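Coat protein (Sulfolobus turreted icosahedral virus, PDB 2BBD) is the major capsid protein of an archaeal icosahedral virus and probably builds its shell from double jelly-roll subunits, as in related bacterial and eukaryotic viruses. Local coordinates at residues Gln209-Leu215 with Ser307-Val313; Arg31-Leu37 with Val114-Leu120; Thr228-Tyr233 with Leu297-Asp303. One frame throughout, in Å; residues are numbered along the deposited sequence.

From the N terminus, the chain first runs through an antiparallel sheet of the N-terminal jelly roll, where contact 2 pairs 31-37 with 114-120 and closes a loop of 76 residues. That loop is finished before the C-terminal jelly roll begins, so contact 2 stands in series with the other two. Contact 1 brings 307-313 back to 209-215 and closes a loop of 91 residues, and contact 3, 228-233 with 297-303, is nested inside it. Contacts 1 and 3 lie in different sheets, that of contact 1 extending into N-terminal strands such as 72-78, and meet through Gln214 and Tyr233. Contact 2 does not touch contact 1, its nearest atoms being about 6 Å away.

Contact 1 of 3, residues Gln209-Leu215 with Ser307-Val313; sequences QIYKRQL and SLYVSYV
Tyr211 and Tyr309 meet edge to face between two antiparallel strands of the C-terminal jelly roll, the edge of Tyr211 turned to the face of Tyr309 with CE1 of the former 3.5 Å from CD1 of the latter and the planes at 85°. This is the tight, buried side. Ser311 OG and Gln209 OE1 lie over one face of the Tyr211 ring and are bonded to each other at 2.8 Å, the hydroxyl using an amide lone pair. Further along, Gln214 runs extended beside Tyr309, amide and ring planes 16° apart. Its OE1 takes a bond from Ser307 OG at 2.9 Å, and its NE2 goes to Tyr233 OH in the facing sheet.

The opposite face is looser around Lys212, Arg213, Val310 and Tyr312, all partly exposed, though Leu215 and Leu308 at one end are buried; Arg213 rests CG against Val310 CB (3.5 Å) and sends NE to Asp274. Tyr312 is better packed: CG sits between backbone N and carbonyl carbon (chi1 56°), a rotation that lays the ring over the neighbouring strand, so that Ile210 CB stands over its face, 3.9 Å from the centroid. Its OH binds Asp282.

A classic beta bulge breaks the ladder between Tyr211 and Arg213, and Val310 O accepts from both residues of the bulge, Lys212 N at 3.0 Å and Arg213 N at 3.2 Å.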
loop_
_atom_site.group_PDB
_atom_site.type_symbol
_atom_site.label_atom_id
_atom_site.label_comp_id
_atom_site.label_asym_id
_atom_site.label_seq_id
_atom_site.Cartn_x
_atom_site.Cartn_y
_atom_site.Cartn_z
ATOM N N GLN A 209 2.335 14.572 -8.237
ATOM C CA GLN A 209 1.455 14.013 -7.222
ATOM C C GLN A 209 1.732 14.670 -5.875
ATOM O O GLN A 209 2.737 15.359 -5.700
ATOM C CB GLN A 209 1.654 12.492 -7.115
ATOM C CG GLN A 209 3.062 12.074 -6.714
ATOM C CD GLN A 209 3.278 10.560 -6.756
ATOM O OE1 GLN A 209 3.185 9.879 -5.734
ATOM N NE2 GLN A 209 3.559 10.033 -7.948
ATOM N N ILE A 210 0.822 14.454 -4.934
ATOM C CA ILE A 210 0.941 14.997 -3.594
ATOM C C ILE A 210 1.221 13.810 -2.673
ATOM O O ILE A 210 0.415 12.881 -2.594
ATOM C CB ILE A 210 -0.373 15.706 -3.197
ATOM C CG1 ILE A 210 -0.649 16.846 -4.190
ATOM C CG2 ILE A 210 -0.278 16.252 -1.783
ATOM C CD1 ILE A 210 -2.046 17.416 -4.122
ATOM N N TYR A 211 2.376 13.839 -2.001
ATOM C CA TYR A 211 2.800 12.762 -1.099
ATOM C C TYR A 211 2.280 12.918 0.320
ATOM O O TYR A 211 2.521 13.928 0.982
ATOM C CB TYR A 211 4.329 12.681 -1.071
ATOM C CG TYR A 211 4.932 12.218 -2.375
ATOM C CD1 TYR A 211 5.378 10.906 -2.537
ATOM C CD2 TYR A 211 5.030 13.085 -3.467
ATOM C CE1 TYR A 211 5.905 10.469 -3.750
ATOM C CE2 TYR A 211 5.557 12.655 -4.682
ATOM C CZ TYR A 211 5.987 11.348 -4.815
ATOM O OH TYR A 211 6.480 10.918 -6.026
ATOM N N LYS A 212 1.560 11.909 0.789
ATOM C CA LYS A 212 1.024 11.951 2.135
ATOM C C LYS A 212 1.964 11.185 3.066
ATOM O O LYS A 212 2.437 11.723 4.063
ATOM C CB LYS A 212 -0.384 11.348 2.165
ATOM C CG LYS A 212 -1.009 11.333 3.543
ATOM C CD LYS A 212 -2.432 10.784 3.503
ATOM C CE LYS A 212 -3.012 10.671 4.902
ATOM N NZ LYS A 212 -4.318 9.945 4.916
ATOM N N ARG A 213 2.240 9.928 2.746
ATOM C CA ARG A 213 3.145 9.153 3.579
ATOM C C ARG A 213 3.895 8.105 2.777
ATOM O O ARG A 213 3.430 7.648 1.726
ATOM C CB ARG A 213 2.391 8.496 4.736
ATOM C CG ARG A 213 1.383 7.454 4.324
ATOM C CD ARG A 213 0.579 7.013 5.522
ATOM N NE ARG A 213 -0.018 8.167 6.186
ATOM C CZ ARG A 213 -1.141 8.124 6.894
ATOM N NH1 ARG A 213 -1.798 6.979 7.035
ATOM N NH2 ARG A 213 -1.616 9.232 7.453
ATOM N N GLN A 214 5.071 7.744 3.273
ATOM C CA GLN A 214 5.907 6.768 2.607
ATOM C C GLN A 214 6.249 5.608 3.519
ATOM O O GLN A 214 6.771 5.807 4.624
ATOM C CB GLN A 214 7.194 7.433 2.140
ATOM C CG GLN A 214 8.127 6.526 1.364
ATOM C CD GLN A 214 9.503 7.129 1.207
ATOM O OE1 GLN A 214 10.325 6.650 0.418
ATOM N NE2 GLN A 214 9.770 8.185 1.970
ATOM N N LEU A 215 5.941 4.400 3.060
ATOM C CA LEU A 215 6.259 3.198 3.812
ATOM C C LEU A 215 7.530 2.643 3.205
ATOM O O LEU A 215 7.604 2.408 2.002
ATOM C CB LEU A 215 5.154 2.146 3.701
ATOM C CG LEU A 215 5.620 0.735 4.116
ATOM C CD1 LEU A 215 6.090 0.739 5.577
ATOM C CD2 LEU A 215 4.484 -0.272 3.914
ATOM N N SER A 307 9.714 0.999 -1.441
ATOM C CA SER A 307 9.023 2.204 -1.030
ATOM C C SER A 307 7.582 2.236 -1.552
ATOM O O SER A 307 7.342 2.277 -2.765
ATOM C CB SER A 307 9.781 3.425 -1.540
ATOM O OG SER A 307 9.097 4.614 -1.223
ATOM N N LEU A 308 6.630 2.204 -0.628
ATOM C CA LEU A 308 5.217 2.256 -0.985
ATOM C C LEU A 308 4.729 3.670 -0.689
ATOM O O LEU A 308 4.622 4.085 0.477
ATOM C CB LEU A 308 4.421 1.225 -0.179
ATOM C CG LEU A 308 2.956 1.002 -0.585
ATOM C CD1 LEU A 308 2.454 -0.297 0.029
ATOM C CD2 LEU A 308 2.101 2.163 -0.135
ATOM N N TYR A 309 4.440 4.405 -1.755
ATOM C CA TYR A 309 3.977 5.786 -1.647
ATOM C C TYR A 309 2.473 5.981 -1.559
ATOM O O TYR A 309 1.728 5.652 -2.487
ATOM C CB TYR A 309 4.487 6.585 -2.836
ATOM C CG TYR A 309 5.978 6.751 -2.849
ATOM C CD1 TYR A 309 6.606 7.605 -1.949
ATOM C CD2 TYR A 309 6.758 6.078 -3.781
ATOM C CE1 TYR A 309 7.975 7.790 -1.988
ATOM C CE2 TYR A 309 8.124 6.253 -3.827
ATOM C CZ TYR A 309 8.728 7.111 -2.933
ATOM O OH TYR A 309 10.082 7.302 -2.993
ATOM N N VAL A 310 2.019 6.514 -0.438
ATOM C CA VAL A 310 0.607 6.786 -0.304
ATOM C C VAL A 310 0.449 8.240 -0.737
ATOM O O VAL A 310 0.632 9.158 0.061
ATOM C CB VAL A 310 0.122 6.602 1.140
ATOM C CG1 VAL A 310 -1.341 6.959 1.229
ATOM C CG2 VAL A 310 0.335 5.149 1.580
ATOM N N SER A 311 0.137 8.431 -2.017
ATOM C CA SER A 311 -0.036 9.757 -2.599
ATOM C C SER A 311 -1.401 9.910 -3.284
ATOM O O SER A 311 -2.153 8.946 -3.424
ATOM C CB SER A 311 1.064 10.014 -3.636
ATOM O OG SER A 311 2.363 9.911 -3.072
ATOM N N TYR A 312 -1.709 11.137 -3.700
ATOM C CA TYR A 312 -2.951 11.430 -4.406
ATOM C C TYR A 312 -2.727 12.555 -5.415
ATOM O O TYR A 312 -1.732 13.280 -5.348
ATOM C CB TYR A 312 -4.077 11.807 -3.440
ATOM C CG TYR A 312 -3.775 12.965 -2.518
ATOM C CD1 TYR A 312 -3.111 12.760 -1.308
ATOM C CD2 TYR A 312 -4.171 14.264 -2.846
ATOM C CE1 TYR A 312 -2.851 13.811 -0.448
ATOM C CE2 TYR A 312 -3.914 15.332 -1.985
ATOM C CZ TYR A 312 -3.251 15.095 -0.789
ATOM O OH TYR A 312 -2.967 16.137 0.063
ATOM N N VAL A 313 -3.656 12.682 -6.355
ATOM C CA VAL A 313 -3.564 13.691 -7.393
ATOM C C VAL A 313 -4.919 14.345 -7.576
ATOM O O VAL A 313 -5.956 13.687 -7.444
ATOM C CB VAL A 313 -3.153 13.063 -8.748
ATOM C CG1 VAL A 313 -3.223 14.111 -9.856
ATOM C CG2 VAL A 313 -1.758 12.487 -8.657
#

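Contact 2 of 3, residues Arg31-Leu37 with Val114-Leu120; sequences RKIRVQL and VMWEFDL
Glu117 gathers two cations of the neighbouring strand on one oxygen, on the partly exposed side of an antiparallel sheet in the N-terminal jelly roll. Its OE2 receives Lys32 NZ at 2.9 Å, from above the carboxylate plane. Arg34 NE reaches the same atom at 3.2 Å on the anti side, and because chi3 of -70° bends the arginine, Glu117 OE2 falls in the guanidinium plane; NH2 adds a weak third bond. Over one guanidinium face lies CE of Met115, here selenomethionine, which also packs against the Gln36 side chain.

The backbone between the strands is well satisfied. Ile33 with Phe118, Val35 with Trp116 and Leu37 with Val114 each exchange two bonds, and Leu120 N adds one to Arg31 O. The backbones of Lys32, Arg34 and Gln36 bond to Thr155, Thr153 and Tyr151 of the flanking strand 145-158.

Polar groups at the margins find partners beyond the pair: Arg31 NH1 on Glu157, Asp119 OD2 on Ala121 N. On the buried side Ile33, Val35, Leu37, Trp116 and Phe118 pack together, and Trp116 NE1 bonds to Gly79 O. The Phe118 ring turns its edge to Val35, whose CG2 is 3.6 Å from Phe118 CE1.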
loop_
_atom_site.group_PDB
_atom_site.type_symbol
_atom_site.label_atom_id
_atom_site.label_comp_id
_atom_site.label_asym_id
_atom_site.label_seq_id
_atom_site.Cartn_x
_atom_site.Cartn_y
_atom_site.Cartn_z
ATOM N N ARG A 31 -15.877 4.694 -1.871
ATOM C CA ARG A 31 -14.951 5.231 -0.881
ATOM C C ARG A 31 -13.827 4.230 -0.617
ATOM O O ARG A 31 -12.678 4.615 -0.365
ATOM C CB ARG A 31 -15.690 5.565 0.413
ATOM C CG ARG A 31 -16.686 6.716 0.274
ATOM C CD ARG A 31 -17.367 6.967 1.590
ATOM N NE ARG A 31 -16.423 7.527 2.553
ATOM C CZ ARG A 31 -16.013 8.791 2.530
ATOM N NH1 ARG A 31 -16.475 9.617 1.601
ATOM N NH2 ARG A 31 -15.134 9.226 3.418
ATOM N N LYS A 32 -14.146 2.941 -0.676
ATOM C CA LYS A 32 -13.111 1.942 -0.487
ATOM C C LYS A 32 -13.472 0.534 -0.946
ATOM O O LYS A 32 -14.632 0.213 -1.199
ATOM C CB LYS A 32 -12.640 1.915 0.975
ATOM C CG LYS A 32 -13.544 1.225 1.976
ATOM C CD LYS A 32 -12.816 1.097 3.330
ATOM C CE LYS A 32 -13.676 0.431 4.410
ATOM N NZ LYS A 32 -13.922 -1.016 4.147
ATOM N N ILE A 33 -12.442 -0.289 -1.080
ATOM C CA ILE A 33 -12.606 -1.669 -1.481
ATOM C C ILE A 33 -11.853 -2.537 -0.487
ATOM O O ILE A 33 -10.689 -2.285 -0.180
ATOM C CB ILE A 33 -12.036 -1.925 -2.889
ATOM C CG1 ILE A 33 -12.827 -1.117 -3.928
ATOM C CG2 ILE A 33 -12.079 -3.410 -3.203
ATOM C CD1 ILE A 33 -12.198 -1.138 -5.322
ATOM N N ARG A 34 -12.522 -3.558 0.021
ATOM C CA ARG A 34 -11.899 -4.467 0.964
ATOM C C ARG A 34 -11.717 -5.831 0.315
ATOM O O ARG A 34 -12.603 -6.320 -0.397
ATOM C CB ARG A 34 -12.761 -4.611 2.217
ATOM C CG ARG A 34 -12.297 -5.727 3.137
ATOM C CD ARG A 34 -13.278 -5.958 4.273
ATOM N NE ARG A 34 -13.276 -4.867 5.238
ATOM C CZ ARG A 34 -14.126 -4.776 6.257
ATOM N NH1 ARG A 34 -15.049 -5.717 6.435
ATOM N NH2 ARG A 34 -14.047 -3.756 7.103
ATOM N N VAL A 35 -10.557 -6.429 0.560
ATOM C CA VAL A 35 -10.218 -7.740 0.038
ATOM C C VAL A 35 -9.871 -8.642 1.223
ATOM O O VAL A 35 -9.057 -8.273 2.073
ATOM C CB VAL A 35 -8.984 -7.677 -0.910
ATOM C CG1 VAL A 35 -8.596 -9.078 -1.349
ATOM C CG2 VAL A 35 -9.286 -6.811 -2.137
ATOM N N GLN A 36 -10.506 -9.809 1.293
ATOM C CA GLN A 36 -10.217 -10.767 2.355
ATOM C C GLN A 36 -9.919 -12.131 1.745
ATOM O O GLN A 36 -10.733 -12.678 0.981
ATOM C CB GLN A 36 -11.391 -10.897 3.330
ATOM C CG GLN A 36 -11.839 -9.595 3.968
ATOM C CD GLN A 36 -13.120 -9.754 4.773
ATOM O OE1 GLN A 36 -13.087 -10.011 5.979
ATOM N NE2 GLN A 36 -14.258 -9.620 4.103
ATOM N N LEU A 37 -8.737 -12.658 2.055
ATOM C CA LEU A 37 -8.327 -13.973 1.586
ATOM C C LEU A 37 -8.665 -14.854 2.779
ATOM O O LEU A 37 -8.025 -14.773 3.825
ATOM C CB LEU A 37 -6.823 -13.999 1.287
ATOM C CG LEU A 37 -6.238 -15.361 0.891
ATOM C CD1 LEU A 37 -6.921 -15.855 -0.373
ATOM C CD2 LEU A 37 -4.716 -15.250 0.671
ATOM N N VAL A 114 -6.646 -13.128 5.863
ATOM C CA VAL A 114 -5.814 -11.968 5.591
ATOM C C VAL A 114 -6.656 -10.862 4.951
ATOM O O VAL A 114 -7.457 -11.113 4.043
ATOM C CB VAL A 114 -4.668 -12.340 4.626
ATOM C CG1 VAL A 114 -3.664 -11.186 4.520
ATOM C CG2 VAL A 114 -3.983 -13.627 5.103
HETATM N N MSE A 115 -6.463 -9.634 5.414
HETATM C CA MSE A 115 -7.222 -8.512 4.887
HETATM C C MSE A 115 -6.366 -7.364 4.360
HETATM O O MSE A 115 -5.272 -7.091 4.875
HETATM C CB MSE A 115 -8.162 -7.973 5.964
HETATM C CG MSE A 115 -9.140 -6.935 5.442
HETATM SE SE MSE A 115 -10.217 -6.155 6.839
HETATM C CE MSE A 115 -11.584 -7.515 6.985
ATOM N N TRP A 116 -6.881 -6.709 3.319
ATOM C CA TRP A 116 -6.246 -5.548 2.698
ATOM C C TRP A 116 -7.375 -4.607 2.312
ATOM O O TRP A 116 -8.459 -5.056 1.935
ATOM C CB TRP A 116 -5.524 -5.906 1.409
ATOM C CG TRP A 116 -4.363 -6.818 1.525
ATOM C CD1 TRP A 116 -3.049 -6.465 1.634
ATOM C CD2 TRP A 116 -4.388 -8.240 1.386
ATOM N NE1 TRP A 116 -2.253 -7.579 1.553
ATOM C CE2 TRP A 116 -3.048 -8.684 1.398
ATOM C CE3 TRP A 116 -5.414 -9.186 1.246
ATOM C CZ2 TRP A 116 -2.703 -10.034 1.265
ATOM C CZ3 TRP A 116 -5.066 -10.536 1.119
ATOM C CH2 TRP A 116 -3.720 -10.940 1.127
ATOM N N GLU A 117 -7.124 -3.306 2.404
ATOM C CA GLU A 117 -8.126 -2.323 2.022
ATOM C C GLU A 117 -7.512 -1.288 1.107
ATOM O O GLU A 117 -6.324 -0.970 1.217
ATOM C CB GLU A 117 -8.719 -1.616 3.240
ATOM C CG GLU A 117 -9.506 -2.520 4.154
ATOM C CD GLU A 117 -10.393 -1.753 5.121
ATOM O OE1 GLU A 117 -9.929 -0.737 5.691
ATOM O OE2 GLU A 117 -11.552 -2.179 5.316
ATOM N N PHE A 118 -8.331 -0.782 0.192
ATOM C CA PHE A 118 -7.911 0.232 -0.755
ATOM C C PHE A 118 -8.772 1.463 -0.496
ATOM O O PHE A 118 -10.000 1.428 -0.619
ATOM C CB PHE A 118 -8.115 -0.247 -2.201
ATOM C CG PHE A 118 -7.393 -1.527 -2.527
ATOM C CD1 PHE A 118 -7.867 -2.749 -2.063
ATOM C CD2 PHE A 118 -6.208 -1.501 -3.254
ATOM C CE1 PHE A 118 -7.168 -3.936 -2.312
ATOM C CE2 PHE A 118 -5.499 -2.669 -3.513
ATOM C CZ PHE A 118 -5.979 -3.892 -3.038
ATOM N N ASP A 119 -8.124 2.548 -0.105
ATOM C CA ASP A 119 -8.831 3.784 0.152
ATOM C C ASP A 119 -8.885 4.526 -1.181
ATOM O O ASP A 119 -7.857 4.869 -1.746
ATOM C CB ASP A 119 -8.079 4.590 1.212
ATOM C CG ASP A 119 -8.783 5.882 1.580
ATOM O OD1 ASP A 119 -8.336 6.520 2.554
ATOM O OD2 ASP A 119 -9.767 6.267 0.906
ATOM N N LEU A 120 -10.091 4.736 -1.697
ATOM C CA LEU A 120 -10.259 5.439 -2.964
ATOM C C LEU A 120 -10.789 6.849 -2.759
ATOM O O LEU A 120 -11.353 7.426 -3.682
ATOM C CB LEU A 120 -11.229 4.692 -3.883
ATOM C CG LEU A 120 -10.765 3.410 -4.577
ATOM C CD1 LEU A 120 -10.586 2.305 -3.560
ATOM C CD2 LEU A 120 -11.791 3.009 -5.622
#

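Contact 3 of 3, residues Thr228-Tyr233 with Leu297-Asp303; sequences TDPTEY and LALQNQD
The Tyr233 ring meets Leu297 at its edge, where Leu297 CD2 comes to 3.6 Å from Tyr233 CD1 near the ring plane. At the other end of the contact the flat group is the carboxylate of Asp229. Asn301 ND2 bonds to its OD1 at 2.7 Å from above the carboxylate plane, the amide being turned 74° against it. The carboxylate of Asp303 lies much flatter to it, 19° between planes, and brings OD2 to 2.7 Å from Asp229 OD2; two acid oxygens so close suggest that one of the groups probably holds a proton. Asn220 ND2 donates to Asp229 OD2.

These residues sit where strands 230-237 and 293-299 pair antiparallel in the four-stranded sheet of the C-terminal jelly roll, facing the sheet that holds 210-219. Pro230 and Tyr233 point to the side covered by helix 250-261, where Trp250 touches both Pro230 and Leu297. Leu299 joins them there, its CD2 packed on Pro230 CB.

Between the strands, Thr231 N bonds to Ala298 O at 2.8 Å and Ala298 N to Glu232 O at 3.0 Å. Beyond the ladder the chain starts to turn, and Gln300 N donates to Asp229 O (2.6 Å). Thr231 OG1, held between its backbone N and carbonyl carbon (chi1 57°), faces a water at 2.7 Å, and that water donates to Gln300 OE1.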
loop_
_atom_site.group_PDB
_atom_site.type_symbol
_atom_site.label_atom_id
_atom_site.label_comp_id
_atom_site.label_asym_id
_atom_site.label_seq_id
_atom_site.Cartn_x
_atom_site.Cartn_y
_atom_site.Cartn_z
ATOM N N THR A 228 17.721 -5.603 11.074
ATOM C CA THR A 228 17.846 -4.276 11.643
ATOM C C THR A 228 18.947 -3.548 10.892
ATOM O O THR A 228 19.785 -2.884 11.498
ATOM C CB THR A 228 18.210 -4.335 13.145
ATOM O OG1 THR A 228 19.286 -5.261 13.344
ATOM C CG2 THR A 228 17.009 -4.769 13.973
ATOM N N ASP A 229 18.941 -3.683 9.567
ATOM C CA ASP A 229 19.956 -3.051 8.729
ATOM C C ASP A 229 19.804 -1.545 8.562
ATOM O O ASP A 229 20.798 -0.830 8.452
ATOM C CB ASP A 229 19.998 -3.693 7.339
ATOM C CG ASP A 229 20.514 -5.119 7.370
ATOM O OD1 ASP A 229 21.255 -5.475 8.317
ATOM O OD2 ASP A 229 20.193 -5.883 6.440
ATOM N N PRO A 230 18.561 -1.038 8.522
ATOM C CA PRO A 230 18.466 0.414 8.355
ATOM C C PRO A 230 18.796 1.151 9.645
ATOM O O PRO A 230 18.326 0.775 10.713
ATOM C CB PRO A 230 17.018 0.618 7.891
ATOM C CG PRO A 230 16.284 -0.502 8.539
ATOM C CD PRO A 230 17.235 -1.679 8.429
ATOM N N THR A 231 19.618 2.192 9.548
ATOM C CA THR A 231 19.995 2.962 10.731
ATOM C C THR A 231 19.618 4.437 10.652
ATOM O O THR A 231 19.381 5.080 11.676
ATOM C CB THR A 231 21.508 2.850 10.987
ATOM O OG1 THR A 231 22.225 3.297 9.829
ATOM C CG2 THR A 231 21.880 1.412 11.274
ATOM N N GLU A 232 19.541 4.967 9.435
ATOM C CA GLU A 232 19.215 6.374 9.242
ATOM C C GLU A 232 18.419 6.606 7.960
ATOM O O GLU A 232 18.662 5.949 6.945
ATOM C CB GLU A 232 20.508 7.194 9.180
ATOM C CG GLU A 232 20.321 8.704 9.177
ATOM C CD GLU A 232 20.324 9.298 10.580
ATOM O OE1 GLU A 232 20.938 8.688 11.487
ATOM O OE2 GLU A 232 19.730 10.383 10.776
ATOM N N TYR A 233 17.483 7.553 8.020
ATOM C CA TYR A 233 16.647 7.919 6.878
ATOM C C TYR A 233 16.830 9.409 6.628
ATOM O O TYR A 233 16.873 10.206 7.562
ATOM C CB TYR A 233 15.166 7.643 7.157
ATOM C CG TYR A 233 14.241 8.200 6.092
ATOM C CD1 TYR A 233 13.869 7.433 4.989
ATOM C CD2 TYR A 233 13.754 9.510 6.179
ATOM C CE1 TYR A 233 13.032 7.951 3.999
ATOM C CE2 TYR A 233 12.917 10.039 5.189
ATOM C CZ TYR A 233 12.563 9.253 4.108
ATOM O OH TYR A 233 11.738 9.762 3.135
ATOM N N LEU A 297 19.093 6.217 2.571
ATOM C CA LEU A 297 19.162 5.306 3.697
ATOM C C LEU A 297 20.586 4.892 4.049
ATOM O O LEU A 297 21.478 4.881 3.202
ATOM C CB LEU A 297 18.341 4.044 3.419
ATOM C CG LEU A 297 16.824 4.149 3.234
ATOM C CD1 LEU A 297 16.281 2.764 2.865
ATOM C CD2 LEU A 297 16.156 4.673 4.512
ATOM N N ALA A 298 20.784 4.577 5.324
ATOM C CA ALA A 298 22.060 4.088 5.814
ATOM C C ALA A 298 21.726 2.656 6.179
ATOM O O ALA A 298 20.859 2.420 7.024
ATOM C CB ALA A 298 22.504 4.861 7.054
ATOM N N LEU A 299 22.400 1.701 5.544
ATOM C CA LEU A 299 22.128 0.290 5.802
ATOM C C LEU A 299 23.329 -0.508 6.301
ATOM O O LEU A 299 24.439 -0.332 5.815
ATOM C CB LEU A 299 21.597 -0.376 4.527
ATOM C CG LEU A 299 20.377 0.244 3.846
ATOM C CD1 LEU A 299 20.083 -0.509 2.556
ATOM C CD2 LEU A 299 19.185 0.199 4.778
ATOM N N GLN A 300 23.077 -1.409 7.253
ATOM C CA GLN A 300 24.108 -2.278 7.834
ATOM C C GLN A 300 24.566 -3.348 6.844
ATOM O O GLN A 300 25.640 -3.926 6.995
ATOM C CB GLN A 300 23.560 -2.987 9.068
ATOM C CG GLN A 300 23.135 -2.085 10.212
ATOM C CD GLN A 300 24.318 -1.608 11.024
ATOM O OE1 GLN A 300 24.836 -0.506 10.813
ATOM N NE2 GLN A 300 24.768 -2.447 11.951
ATOM N N ASN A 301 23.735 -3.628 5.846
ATOM C CA ASN A 301 24.034 -4.641 4.829
ATOM C C ASN A 301 23.495 -4.179 3.472
ATOM O O ASN A 301 22.613 -3.321 3.406
ATOM C CB ASN A 301 23.371 -5.987 5.190
ATOM C CG ASN A 301 24.056 -6.706 6.368
ATOM O OD1 ASN A 301 25.230 -7.045 6.292
ATOM N ND2 ASN A 301 23.309 -6.944 7.449
ATOM N N GLN A 302 24.024 -4.738 2.389
ATOM C CA GLN A 302 23.531 -4.367 1.069
ATOM C C GLN A 302 22.197 -5.084 0.921
ATOM O O GLN A 302 22.143 -6.315 0.908
ATOM C CB GLN A 302 24.492 -4.819 -0.028
ATOM C CG GLN A 302 24.027 -4.414 -1.425
ATOM C CD GLN A 302 25.074 -4.668 -2.492
ATOM O OE1 GLN A 302 26.221 -4.241 -2.363
ATOM N NE2 GLN A 302 24.683 -5.360 -3.556
ATOM N N ASP A 303 21.119 -4.313 0.825
ATOM C CA ASP A 303 19.789 -4.898 0.712
ATOM C C ASP A 303 18.977 -4.308 -0.425
ATOM O O ASP A 303 19.402 -3.374 -1.106
ATOM C CB ASP A 303 18.969 -4.673 1.990
ATOM C CG ASP A 303 19.701 -5.082 3.254
ATOM O OD1 ASP A 303 20.373 -6.131 3.250
ATOM O OD2 ASP A 303 19.576 -4.352 4.260
HETATM O O HOH W 1 24.094 1.799 8.615
#